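Local atomic coordinates of aromatic-amino-acid transaminase TyrB (Burkholderia cenocepacia K56-2Valvano, PDB entry 4WD2), a protein that probably transfers amino groups between aromatic amino acids and 2-oxo acids, using pyridoxal 5'-phosphate as cofactor, as class I and II aminotransferases do. Residues H95-R98 with R102-T105; D367-V372 with D398-V403. All coordinates share one frame; numbering follows the deposited sequence.

Contact 1 (H95-R98 with R102-T105)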
loop_
_atom_site.group_PDB
_atom_site.type_symbol
_atom_site.label_atom_id
_atom_site.label_comp_id
_atom_site.label_asym_id
_atom_site.label_seq_id
_atom_site.Cartn_x
_atom_site.Cartn_y
_atom_site.Cartn_z
ATOM N N HIS A 95 -17.923 21.823 -8.276
ATOM C CA HIS A 95 -18.176 21.947 -6.847
ATOM C C HIS A 95 -17.437 23.156 -6.283
ATOM O O HIS A 95 -16.262 23.349 -6.578
ATOM C CB HIS A 95 -17.775 20.683 -6.098
ATOM C CG HIS A 95 -18.413 20.572 -4.754
ATOM N ND1 HIS A 95 -18.086 21.410 -3.704
ATOM C CD2 HIS A 95 -19.381 19.750 -4.289
ATOM C CE1 HIS A 95 -18.818 21.097 -2.653
ATOM N NE2 HIS A 95 -19.611 20.088 -2.980
ATOM N N PRO A 96 -18.134 23.990 -5.494
ATOM C CA PRO A 96 -17.512 25.209 -4.958
ATOM C C PRO A 96 -16.320 24.930 -4.035
ATOM O O PRO A 96 -15.385 25.719 -3.999
ATOM C CB PRO A 96 -18.658 25.880 -4.185
ATOM C CG PRO A 96 -19.656 24.785 -3.937
ATOM C CD PRO A 96 -19.561 23.908 -5.148
ATOM N N ALA A 97 -16.351 23.826 -3.301
ATOM C CA ALA A 97 -15.242 23.476 -2.423
ATOM C C ALA A 97 -14.011 23.112 -3.240
ATOM O O ALA A 97 -12.876 23.316 -2.801
ATOM C CB ALA A 97 -15.625 22.331 -1.501
ATOM N N ARG A 98 -14.241 22.561 -4.428
ATOM C CA ARG A 98 -13.152 22.262 -5.353
ATOM C C ARG A 98 -12.570 23.549 -5.922
ATOM O O ARG A 98 -11.356 23.712 -5.982
ATOM C CB ARG A 98 -13.643 21.342 -6.472
ATOM C CG ARG A 98 -12.774 21.270 -7.711
ATOM C CD ARG A 98 -13.231 20.101 -8.585
ATOM N NE ARG A 98 -12.532 20.038 -9.868
ATOM C CZ ARG A 98 -11.313 19.537 -10.052
ATOM N NH1 ARG A 98 -10.614 19.060 -9.027
ATOM N NH2 ARG A 98 -10.782 19.528 -11.267
ATOM N N ARG A 102 -10.539 23.972 -1.101
ATOM C CA ARG A 102 -10.793 23.502 0.259
ATOM C C ARG A 102 -10.694 21.990 0.418
ATOM O O ARG A 102 -10.956 21.469 1.499
ATOM C CB ARG A 102 -12.180 23.946 0.720
ATOM C CG ARG A 102 -12.319 25.430 0.974
ATOM C CD ARG A 102 -13.645 25.736 1.657
ATOM N NE ARG A 102 -14.790 25.636 0.749
ATOM C CZ ARG A 102 -15.368 26.681 0.159
ATOM N NH1 ARG A 102 -14.906 27.908 0.382
ATOM N NH2 ARG A 102 -16.408 26.505 -0.652
ATOM N N ILE A 103 -10.329 21.286 -0.650
ATOM C CA ILE A 103 -10.277 19.822 -0.615
ATOM C C ILE A 103 -8.870 19.277 -0.826
ATOM O O ILE A 103 -8.271 19.497 -1.871
ATOM C CB ILE A 103 -11.182 19.191 -1.693
ATOM C CG1 ILE A 103 -12.608 19.730 -1.613
ATOM C CG2 ILE A 103 -11.199 17.673 -1.557
ATOM C CD1 ILE A 103 -13.474 19.242 -2.757
ATOM N N ALA A 104 -8.343 18.566 0.165
ATOM C CA ALA A 104 -7.085 17.847 -0.009
ATOM C C ALA A 104 -7.369 16.437 -0.515
ATOM O O ALA A 104 -8.026 15.661 0.171
ATOM C CB ALA A 104 -6.294 17.801 1.308
ATOM N N THR A 105 -6.880 16.116 -1.714
ATOM C CA THR A 105 -7.069 14.786 -2.301
ATOM C C THR A 105 -5.744 14.086 -2.629
ATOM O O THR A 105 -4.832 14.692 -3.205
ATOM C CB THR A 105 -7.912 14.858 -3.592
ATOM O OG1 THR A 105 -9.213 15.366 -3.286
ATOM C CG2 THR A 105 -8.054 13.476 -4.229
#
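Ala97 and Arg102 meet where the short helix 96-99 turns into the edge strand 103-108, with their CA atoms 5.2 Å apart. The one backbone bond between the segments runs from Arg102 N to Ala97 O at 3.0 Å and ties the turn to the start of the strand. At the helix start His95 is the N-cap: its ring accepts the Ala97 N-H at ND1 (3.0 Å), the donor lying almost in the ring plane.

Ile103 leans over the last part of this turn. With CG1 anti to its own carbonyl carbon (chi1 -53°) and the chain then extended, CD1 arrives 3.8 Å from Arg98 N and 4.0 Å from Ala97 CB, so the isoleucine tip packs on both backbone and methyl. Arg102 takes another course along the helix. Its chain bends at chi3 (-74°) and brings the guanidinium back alongside Ala97, NE lying 4.1 Å from Ala97 CB and NH2 3.7 Å from Ala97 CA. NH2 also comes within 3.6 Å of Pro96 O, a polar approach too long to count as a bond. Arg98 points its CB away from the strand, and its extended chain ends at helix 80-91, where NH1 bonds Gln87 and NH2 forms a salt bridge with Asp84; His95 NE2 donates to the carbonyl of Arg237.

Both ring nitrogens of the buried His95 are therefore engaged, one accepting and one donating, which fixes the rotation of the imidazole and is consistent with a neutral ring protonated at NE2. The Ala97 carbonyl is tied to the incoming strand, while apolar Ile103 and the obliquely placed guanidinium of Arg102 pack against the same residue, joining the capped turn to the sheet edge.

Contact 2 (D367-V372 with D398-V403)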
loop_
_atom_site.group_PDB
_atom_site.type_symbol
_atom_site.label_atom_id
_atom_site.label_comp_id
_atom_site.label_asym_id
_atom_site.label_seq_id
_atom_site.Cartn_x
_atom_site.Cartn_y
_atom_site.Cartn_z
ATOM N N ASP A 367 -28.719 -22.062 6.464
ATOM C CA ASP A 367 -28.250 -23.448 6.403
ATOM C C ASP A 367 -29.111 -24.254 5.444
ATOM O O ASP A 367 -28.599 -24.995 4.607
ATOM C CB ASP A 367 -28.276 -24.113 7.781
ATOM C CG ASP A 367 -27.154 -23.645 8.689
ATOM O OD1 ASP A 367 -26.131 -23.135 8.184
ATOM O OD2 ASP A 367 -27.300 -23.805 9.921
ATOM N N ALA A 368 -30.427 -24.117 5.585
ATOM C CA ALA A 368 -31.369 -24.826 4.723
ATOM C C ALA A 368 -31.173 -24.448 3.257
ATOM O O ALA A 368 -31.125 -25.312 2.383
ATOM C CB ALA A 368 -32.796 -24.547 5.155
ATOM N N LEU A 369 -31.057 -23.151 2.997
ATOM C CA LEU A 369 -30.819 -22.645 1.649
ATOM C C LEU A 369 -29.613 -23.325 1.002
ATOM O O LEU A 369 -29.653 -23.702 -0.169
ATOM C CB LEU A 369 -30.615 -21.129 1.692
ATOM C CG LEU A 369 -30.770 -20.319 0.406
ATOM C CD1 LEU A 369 -32.128 -20.602 -0.231
ATOM C CD2 LEU A 369 -30.605 -18.830 0.715
ATOM N N ARG A 370 -28.544 -23.483 1.779
ATOM C CA ARG A 370 -27.322 -24.128 1.304
ATOM C C ARG A 370 -27.493 -25.636 1.155
ATOM O O ARG A 370 -27.318 -26.192 0.071
ATOM C CB ARG A 370 -26.161 -23.831 2.261
ATOM C CG ARG A 370 -24.849 -24.507 1.881
ATOM C CD ARG A 370 -23.752 -24.257 2.914
ATOM N NE ARG A 370 -24.044 -24.878 4.204
ATOM C CZ ARG A 370 -24.469 -24.213 5.276
ATOM N NH1 ARG A 370 -24.643 -22.899 5.214
ATOM N NH2 ARG A 370 -24.712 -24.859 6.413
ATOM N N GLU A 371 -27.840 -26.295 2.254
ATOM C CA GLU A 371 -27.836 -27.749 2.303
ATOM C C GLU A 371 -28.932 -28.361 1.443
ATOM O O GLU A 371 -28.705 -29.349 0.746
ATOM C CB GLU A 371 -27.974 -28.230 3.749
ATOM C CG GLU A 371 -26.831 -27.794 4.670
ATOM C CD GLU A 371 -25.479 -28.375 4.268
ATOM O OE1 GLU A 371 -25.425 -29.531 3.796
ATOM O OE2 GLU A 371 -24.462 -27.667 4.418
ATOM N N VAL A 372 -30.119 -27.770 1.476
ATOM C CA VAL A 372 -31.244 -28.318 0.717
ATOM C C VAL A 372 -31.284 -27.788 -0.716
ATOM O O VAL A 372 -31.498 -28.549 -1.651
ATOM C CB VAL A 372 -32.592 -28.012 1.406
ATOM C CG1 VAL A 372 -33.745 -28.651 0.639
ATOM C CG2 VAL A 372 -32.573 -28.522 2.834
ATOM N N ASP A 398 -36.849 -19.318 -6.358
ATOM C CA ASP A 398 -37.583 -20.530 -6.006
ATOM C C ASP A 398 -37.111 -21.066 -4.655
ATOM O O ASP A 398 -37.913 -21.375 -3.776
ATOM C CB ASP A 398 -37.399 -21.584 -7.096
ATOM C CG ASP A 398 -38.324 -22.767 -6.932
ATOM O OD1 ASP A 398 -39.558 -22.570 -7.000
ATOM O OD2 ASP A 398 -37.819 -23.896 -6.761
ATOM N N ALA A 399 -35.795 -21.163 -4.505
ATOM C CA ALA A 399 -35.164 -21.629 -3.275
ATOM C C ALA A 399 -35.571 -20.788 -2.058
ATOM O O ALA A 399 -36.091 -21.313 -1.078
ATOM C CB ALA A 399 -33.633 -21.630 -3.441
ATOM N N ILE A 400 -35.332 -19.483 -2.130
ATOM C CA ILE A 400 -35.640 -18.576 -1.028
ATOM C C ILE A 400 -37.143 -18.528 -0.743
ATOM O O ILE A 400 -37.564 -18.508 0.417
ATOM C CB ILE A 400 -35.108 -17.154 -1.320
ATOM C CG1 ILE A 400 -33.580 -17.161 -1.348
ATOM C CG2 ILE A 400 -35.596 -16.155 -0.281
ATOM C CD1 ILE A 400 -32.983 -15.798 -1.590
ATOM N N GLY A 401 -37.950 -18.529 -1.803
ATOM C CA GLY A 401 -39.396 -18.571 -1.661
ATOM C C GLY A 401 -39.864 -19.785 -0.880
ATOM O O GLY A 401 -40.693 -19.668 0.018
ATOM N N LYS A 402 -39.326 -20.956 -1.216
ATOM C CA LYS A 402 -39.671 -22.186 -0.504
ATOM C C LYS A 402 -39.221 -22.143 0.953
ATOM O O LYS A 402 -39.967 -22.537 1.844
ATOM C CB LYS A 402 -39.058 -23.403 -1.199
ATOM C CG LYS A 402 -39.743 -23.780 -2.499
ATOM C CD LYS A 402 -39.032 -24.935 -3.170
ATOM C CE LYS A 402 -39.675 -25.288 -4.498
ATOM N NZ LYS A 402 -38.782 -26.154 -5.321
ATOM N N VAL A 403 -38.004 -21.660 1.196
ATOM C CA VAL A 403 -37.484 -21.595 2.561
ATOM C C VAL A 403 -38.304 -20.623 3.416
ATOM O O VAL A 403 -38.678 -20.947 4.547
ATOM C CB VAL A 403 -35.991 -21.189 2.583
ATOM C CG1 VAL A 403 -35.524 -20.953 4.007
ATOM C CG2 VAL A 403 -35.141 -22.272 1.928
#
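Leu369 faces Ala399 across two helical segments, 367-371 and 398-403, whose axes come within 10.0 Å and run at 135° between their N-to-C directions, nearer antiparallel than parallel.

The contact is apolar and rests on the Leu369 side chain. CG stands anti to the backbone N (chi1 -162°), which carries the branched end across to the second helix. There CD1 sits among three residues: 3.7 Å from Ala399 CB, 3.9 Å from Ile400 CG1 and 4.1 Å from Val403 CG2. The other methyl, CD2, also reaches Ile400 CG1, so the leucine fork straddles that methylene and the two side chains cross at a slant. Ala399 and Val403, one helical turn apart, present CB and CG2 to the same methyl.

Charged groups are paired within each helix. The Arg370 guanidinium holds Asp367 OD1 through NH2 at 2.8 Å, approaching from above the carboxylate plane, and Glu371 OE2 through NE, on the anti side of that carboxylate. Two acids thus grip one guanidinium, which should restrain its rotation. On the second helix Lys402 NZ meets Asp398 OD2 at 2.8 Å, on the syn side, a bridge spanning one turn.

Around this core, Leu369 also touches Leu361, Val375 and Ile377, while Ala399 touches Val375 and His373; Val403 packs on His373 as well. Helix 363-371 and the near-terminal helix 393-405 are thereby packed together beside strand 375-376, and Arg33 bonds the backbone carbonyls of Arg370 and Glu371.

In the fold
From the N terminus the chain first reaches contact 1, which closes a tight turn of three residues between helix 96-99 and strand 103-108, an outermost strand of the large mixed sheet within this chain. The chain then builds the rest of that sheet and the long helix 309-338 before contact 2 opens. This second contact spans 25 residues that include strands 375-376 and 382-384, and joins helix 363-371 to helix 393-405 close to the C terminus. The contacts follow in series, neither nested nor crossed. The centres of contact 1 and contact 2 lie about 49 Å apart, on opposite sides of the chain's centre. The nearest atoms of contact 1 and contact 2 are about 38 Å apart.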